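Long-range contact in SIRV1 hypothetical protein ORF119 (Sulfolobus islandicus rudivirus 1 variant xx, PDB 2X3G), which probably acts as a dimeric Rep-type HUH endonuclease that nicks the linear viral genome to start its replication: residues A[48-56]-A[106-114]. Residues are numbered along the deposited sequence; the frame is centred on the assembly and turned at random.
Sequences SHVFSIKET and YKYMLKTKK
Strand 49-55 packs against the end of helix 99-109 and the turn that follows it; the CA atoms are 9.8 Å apart at Phe-51 and Tyr-106 but only 6.8 Å at Ile-53 and Met-109, and the gap hardly changes beyond. This is helix-on-sheet packing in an antiparallel sheet consistent with the HUH endonuclease fold, and it illustrates how an apolar layer can give way to a polar clasp as a helix ends. At the wide end the rings of Phe-51 and Tyr-106 lie nearly parallel, 12° between planes, yet slid so far apart, with centroids separated by 5.9 Å, that they barely overlap. The bend at the last torsion of Met-109, a selenomethionine (chi3 66°), carries its methyl in between Phe-51 and Ile-53. Its CE lies 3.5 Å from CD2 of Phe-51 and 3.7 Å from CG1 of Ile-53. The neighbouring strand 64-71, which carries the His-64 and His-66 pair expected of an HUH motif, adds His-66 against both Met-109 and Glu-55.

Beyond the helix the contact turns polar. Glu-55 reaches out with an extended side chain, and the syn lone pair of its OE2 receives Lys-111 NZ at 2.8 Å in a salt bridge. The same ammonium donates to Tyr-108 O and sits above the centre of the Tyr-108 ring, ties that fix its position. A water donates to Glu-55 OE2 and Met-109 O while accepting from Thr-112 N, bridging strand and helix end. Lys-113 and Ile-53 run past each other in opposite directions, and the Lys-113 NZ also bonds Thr-112 O and Lys-114 O of the second subunit. Within the chain, Lys-113 NZ donates to Lys-54 O at 2.7 Å, in the carbonyl plane with a C=O...N angle of 160°.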
ATOM      1  N   SER A  48      12.928  20.052  10.632  1.00 19.13           N
ATOM      2  CA  SER A  48      11.971  19.640   9.622  1.00 17.95           C
ATOM      3  C   SER A  48      11.584  18.184   9.784  1.00 17.45           C
ATOM      4  O   SER A  48      12.320  17.407  10.418  1.00 17.67           O
ATOM      5  CB  SER A  48      12.548  19.850   8.217  1.00 17.55           C
ATOM      6  OG  SER A  48      13.806  19.210   8.084  1.00 17.47           O
ATOM      7  N   HIS A  49      10.426  17.845   9.223  1.00 16.86           N
ATOM      8  CA  HIS A  49       9.956  16.459   9.102  1.00 17.37           C
ATOM      9  C   HIS A  49       9.535  16.153   7.684  1.00 16.49           C
ATOM     10  O   HIS A  49       9.089  17.030   6.952  1.00 15.61           O
ATOM     11  CB  HIS A  49       8.787  16.219  10.044  1.00 18.04           C
ATOM     12  CG  HIS A  49       9.176  16.300  11.485  1.00 19.65           C
ATOM     13  ND1 HIS A  49       9.977  15.358  12.094  1.00 21.34           N
ATOM     14  CD2 HIS A  49       8.906  17.235  12.428  1.00 20.74           C
ATOM     15  CE1 HIS A  49      10.169  15.697  13.358  1.00 21.99           C
ATOM     16  NE2 HIS A  49       9.524  16.828  13.590  1.00 20.28           N
ATOM     17  N   VAL A  50       9.702  14.905   7.282  1.00 16.52           N
ATOM     18  CA  VAL A  50       9.417  14.512   5.905  1.00 16.62           C
ATOM     19  C   VAL A  50       8.663  13.203   5.947  1.00 16.90           C
ATOM     20  O   VAL A  50       9.094  12.252   6.604  1.00 17.68           O
ATOM     21  CB  VAL A  50      10.676  14.350   5.068  1.00 17.62           C
ATOM     22  CG1 VAL A  50      10.323  13.900   3.639  1.00 17.31           C
ATOM     23  CG2 VAL A  50      11.474  15.661   5.017  1.00 17.08           C
ATOM     24  N   PHE A  51       7.499  13.202   5.303  1.00 16.71           N
ATOM     25  CA  PHE A  51       6.652  12.029   5.179  1.00 17.42           C
ATOM     26  C   PHE A  51       6.665  11.656   3.705  1.00 17.54           C
ATOM     27  O   PHE A  51       6.481  12.522   2.867  1.00 16.42           O
ATOM     28  CB  PHE A  51       5.244  12.369   5.645  1.00 17.87           C
ATOM     29  CG  PHE A  51       4.300  11.215   5.630  1.00 18.35           C
ATOM     30  CD1 PHE A  51       4.602  10.041   6.312  1.00 20.37           C
ATOM     31  CD2 PHE A  51       3.077  11.313   4.996  1.00 20.10           C
ATOM     32  CE1 PHE A  51       3.729   8.977   6.303  1.00 21.67           C
ATOM     33  CE2 PHE A  51       2.188  10.259   5.000  1.00 18.68           C
ATOM     34  CZ  PHE A  51       2.514   9.082   5.648  1.00 22.55           C
ATOM     35  N   SER A  52       6.928  10.388   3.403  1.00 17.75           N
ATOM     36  CA  SER A  52       7.131   9.970   2.025  1.00 18.67           C
ATOM     37  C   SER A  52       6.398   8.686   1.733  1.00 19.64           C
ATOM     38  O   SER A  52       6.267   7.825   2.608  1.00 19.79           O
ATOM     39  CB  SER A  52       8.627   9.790   1.735  1.00 18.57           C
ATOM     40  OG  SER A  52       9.172   8.644   2.395  1.00 20.79           O
ATOM     41  N   ILE A  53       5.923   8.585   0.487  1.00 20.43           N
ATOM     42  CA  ILE A  53       5.233   7.410  -0.027  1.00 22.04           C
ATOM     43  C   ILE A  53       5.796   7.102  -1.408  1.00 22.77           C
ATOM     44  O   ILE A  53       5.913   8.002  -2.237  1.00 21.47           O
ATOM     45  CB  ILE A  53       3.715   7.682  -0.196  1.00 21.75           C
ATOM     46  CG1 ILE A  53       3.097   8.185   1.111  1.00 22.80           C
ATOM     47  CG2 ILE A  53       2.994   6.424  -0.680  1.00 24.27           C
ATOM     48  CD1 ILE A  53       3.080   7.156   2.185  1.00 24.05           C
ATOM     49  N   LYS A  54       6.178   5.851  -1.643  1.00 24.85           N
ATOM     50  CA  LYS A  54       6.449   5.363  -3.000  1.00 26.89           C
ATOM     51  C   LYS A  54       5.262   4.497  -3.403  1.00 28.53           C
ATOM     52  O   LYS A  54       4.934   3.528  -2.704  1.00 28.37           O
ATOM     53  CB  LYS A  54       7.753   4.550  -3.057  1.00 27.94           C
ATOM     54  CG  LYS A  54       8.005   3.803  -4.377  1.00 29.78           C
ATOM     55  CD  LYS A  54       9.118   2.764  -4.230  1.00 32.35           C
ATOM     56  CE  LYS A  54       9.383   1.995  -5.513  1.00 35.76           C
ATOM     57  NZ  LYS A  54       8.926   0.571  -5.460  1.00 39.61           N
ATOM     58  N   GLU A  55       4.617   4.853  -4.516  1.00 29.00           N
ATOM     59  CA  GLU A  55       3.505   4.076  -5.058  1.00 31.12           C
ATOM     60  C   GLU A  55       4.034   3.130  -6.105  1.00 33.45           C
ATOM     61  O   GLU A  55       4.659   3.575  -7.059  1.00 33.27           O
ATOM     62  CB  GLU A  55       2.457   4.973  -5.722  1.00 30.56           C
ATOM     63  CG  GLU A  55       1.756   5.927  -4.791  1.00 28.99           C
ATOM     64  CD  GLU A  55       0.509   6.535  -5.406  1.00 29.52           C
ATOM     65  OE1 GLU A  55       0.384   6.518  -6.654  1.00 32.73           O
ATOM     66  OE2 GLU A  55      -0.348   7.029  -4.639  1.00 28.54           O
ATOM     67  N   THR A  56       3.775   1.835  -5.932  1.00 35.94           N
ATOM     68  CA  THR A  56       4.150   0.831  -6.927  1.00 38.36           C
ATOM     69  C   THR A  56       2.902   0.181  -7.511  1.00 40.58           C
ATOM     70  O   THR A  56       2.269  -0.651  -6.870  1.00 42.25           O
ATOM     71  CB  THR A  56       5.083  -0.258  -6.342  1.00 40.28           C
ATOM     72  OG1 THR A  56       5.275  -1.305  -7.308  1.00 43.82           O
ATOM     73  CG2 THR A  56       4.510  -0.864  -5.075  1.00 40.33           C
ATOM     74  N   TYR A 106      -3.363  13.686   2.810  1.00 19.25           N
ATOM     75  CA  TYR A 106      -2.983  12.403   3.419  1.00 20.00           C
ATOM     76  C   TYR A 106      -3.713  11.213   2.797  1.00 21.58           C
ATOM     77  O   TYR A 106      -3.112  10.176   2.483  1.00 21.29           O
ATOM     78  CB  TYR A 106      -3.266  12.446   4.910  1.00 20.46           C
ATOM     79  CG  TYR A 106      -2.859  11.179   5.621  1.00 21.37           C
ATOM     80  CD1 TYR A 106      -1.543  10.996   6.052  1.00 22.17           C
ATOM     81  CD2 TYR A 106      -3.775  10.163   5.856  1.00 23.79           C
ATOM     82  CE1 TYR A 106      -1.163   9.843   6.699  1.00 21.75           C
ATOM     83  CE2 TYR A 106      -3.388   8.994   6.511  1.00 24.59           C
ATOM     84  CZ  TYR A 106      -2.068   8.861   6.927  1.00 24.00           C
ATOM     85  OH  TYR A 106      -1.651   7.729   7.566  1.00 25.82           O
ATOM     86  N   LYS A 107      -5.027  11.356   2.653  1.00 22.73           N
ATOM     87  CA  LYS A 107      -5.863  10.313   2.078  1.00 24.16           C
ATOM     88  C   LYS A 107      -5.393   9.991   0.661  1.00 24.20           C
ATOM     89  O   LYS A 107      -5.292   8.822   0.272  1.00 23.93           O
ATOM     90  CB  LYS A 107      -7.332  10.761   2.108  1.00 25.87           C
ATOM     91  CG  LYS A 107      -8.330   9.808   1.512  1.00 28.27           C
ATOM     92  CD  LYS A 107      -9.747   9.944   2.162  1.00 30.67           C
ATOM     93  CE  LYS A 107     -10.869   9.865   1.137  1.00 34.11           C
ATOM     94  NZ  LYS A 107     -12.276   9.802   1.755  1.00 37.33           N
ATOM     95  N   TYR A 108      -5.054  11.027  -0.095  1.00 23.11           N
ATOM     96  CA  TYR A 108      -4.600  10.852  -1.463  1.00 24.46           C
ATOM     97  C   TYR A 108      -3.261  10.124  -1.523  1.00 23.63           C
ATOM     98  O   TYR A 108      -3.047   9.263  -2.370  1.00 23.66           O
ATOM     99  CB  TYR A 108      -4.456  12.211  -2.136  1.00 25.07           C
ATOM    100  CG  TYR A 108      -4.107  12.130  -3.596  1.00 26.73           C
ATOM    101  CD1 TYR A 108      -5.056  11.725  -4.516  1.00 29.34           C
ATOM    102  CD2 TYR A 108      -2.834  12.469  -4.060  1.00 27.17           C
ATOM    103  CE1 TYR A 108      -4.766  11.647  -5.852  1.00 29.89           C
ATOM    104  CE2 TYR A 108      -2.534  12.391  -5.414  1.00 28.13           C
ATOM    105  CZ  TYR A 108      -3.512  11.985  -6.298  1.00 29.38           C
ATOM    106  OH  TYR A 108      -3.278  11.896  -7.646  1.00 31.67           O
HETATM  107  N   MSE A 109      -2.364  10.492  -0.614  1.00 23.39           N
HETATM  108  CA  MSE A 109      -1.058   9.857  -0.518  1.00 24.54           C
HETATM  109  C   MSE A 109      -1.125   8.396  -0.134  1.00 23.88           C
HETATM  110  O   MSE A 109      -0.304   7.621  -0.608  1.00 24.84           O
HETATM  111  CB  MSE A 109      -0.169  10.587   0.484  1.00 23.28           C
HETATM  112  CG  MSE A 109       0.228  11.929  -0.004  1.00 25.70           C
HETATM  113 SE   MSE A 109       1.189  12.925   1.347  1.00 31.95          SE
HETATM  114  CE  MSE A 109       2.853  11.871   1.532  1.00 26.95           C
ATOM    115  N   LEU A 110      -2.098   8.012   0.692  1.00 23.14           N
ATOM    116  CA  LEU A 110      -2.194   6.620   1.156  1.00 24.34           C
ATOM    117  C   LEU A 110      -3.172   5.756   0.356  1.00 24.89           C
ATOM    118  O   LEU A 110      -3.431   4.607   0.725  1.00 25.53           O
ATOM    119  CB  LEU A 110      -2.574   6.572   2.636  1.00 24.10           C
ATOM    120  CG  LEU A 110      -1.383   6.653   3.595  1.00 24.63           C
ATOM    121  CD1 LEU A 110      -1.901   6.831   4.967  1.00 27.67           C
ATOM    122  CD2 LEU A 110      -0.529   5.405   3.542  1.00 22.87           C
ATOM    123  N   LYS A 111      -3.686   6.277  -0.756  1.00 24.46           N
ATOM    124  CA  LYS A 111      -4.772   5.592  -1.459  1.00 26.34           C
ATOM    125  C   LYS A 111      -4.367   4.216  -2.010  1.00 26.71           C
ATOM    126  O   LYS A 111      -5.208   3.328  -2.121  1.00 28.37           O
ATOM    127  CB  LYS A 111      -5.352   6.482  -2.570  1.00 26.16           C
ATOM    128  CG  LYS A 111      -4.497   6.596  -3.808  1.00 27.61           C
ATOM    129  CD  LYS A 111      -4.942   7.787  -4.676  1.00 27.77           C
ATOM    130  CE  LYS A 111      -3.878   8.193  -5.667  1.00 27.44           C
ATOM    131  NZ  LYS A 111      -2.575   8.662  -5.047  1.00 24.45           N
ATOM    132  N   THR A 112      -3.097   4.033  -2.367  1.00 25.36           N
ATOM    133  CA  THR A 112      -2.649   2.732  -2.887  1.00 27.00           C
ATOM    134  C   THR A 112      -2.185   1.790  -1.770  1.00 27.45           C
ATOM    135  O   THR A 112      -1.793   0.658  -2.049  1.00 28.96           O
ATOM    136  CB  THR A 112      -1.493   2.863  -3.916  1.00 26.77           C
ATOM    137  OG1 THR A 112      -0.306   3.282  -3.244  1.00 23.84           O
ATOM    138  CG2 THR A 112      -1.834   3.847  -5.050  1.00 25.18           C
ATOM    139  N   LYS A 113      -2.251   2.258  -0.522  1.00 27.00           N
ATOM    140  CA  LYS A 113      -1.686   1.547   0.626  1.00 27.72           C
ATOM    141  C   LYS A 113      -2.754   0.948   1.546  1.00 29.62           C
ATOM    142  O   LYS A 113      -2.442   0.445   2.630  1.00 30.02           O
ATOM    143  CB  LYS A 113      -0.781   2.505   1.405  1.00 25.62           C
ATOM    144  CG  LYS A 113       0.324   3.159   0.577  1.00 23.70           C
ATOM    145  CD  LYS A 113       1.314   2.157   0.038  1.00 23.72           C
ATOM    146  CE  LYS A 113       2.468   2.810  -0.736  1.00 21.75           C
ATOM    147  NZ  LYS A 113       3.353   1.778  -1.339  1.00 21.59           N
ATOM    148  N   LYS A 114      -4.008   0.980   1.102  1.00 22.98           N
ATOM    149  CA  LYS A 114      -5.123   0.521   1.914  1.00 23.81           C
ATOM    150  C   LYS A 114      -5.587  -0.819   1.345  1.00 22.72           C
ATOM    151  O   LYS A 114      -4.799  -1.544   0.752  1.00 21.67           O
ATOM    152  CB  LYS A 114      -6.250   1.566   1.902  1.00 24.15           C
ATOM    153  CG  LYS A 114      -5.908   2.874   2.610  1.00 27.11           C
ATOM    154  CD  LYS A 114      -7.128   3.777   2.624  1.00 28.00           C
ATOM    155  CE  LYS A 114      -8.110   3.411   3.741  1.00 31.65           C
ATOM    156  NZ  LYS A 114      -7.607   3.829   5.077  1.00 34.16           N
TER
HETATM  157  O   HOH W   1      -0.705   5.855  -2.356  1.00 20.32           O
HETATM  158  O   HOH W   2       1.671   1.438  -3.949  1.00 20.72           O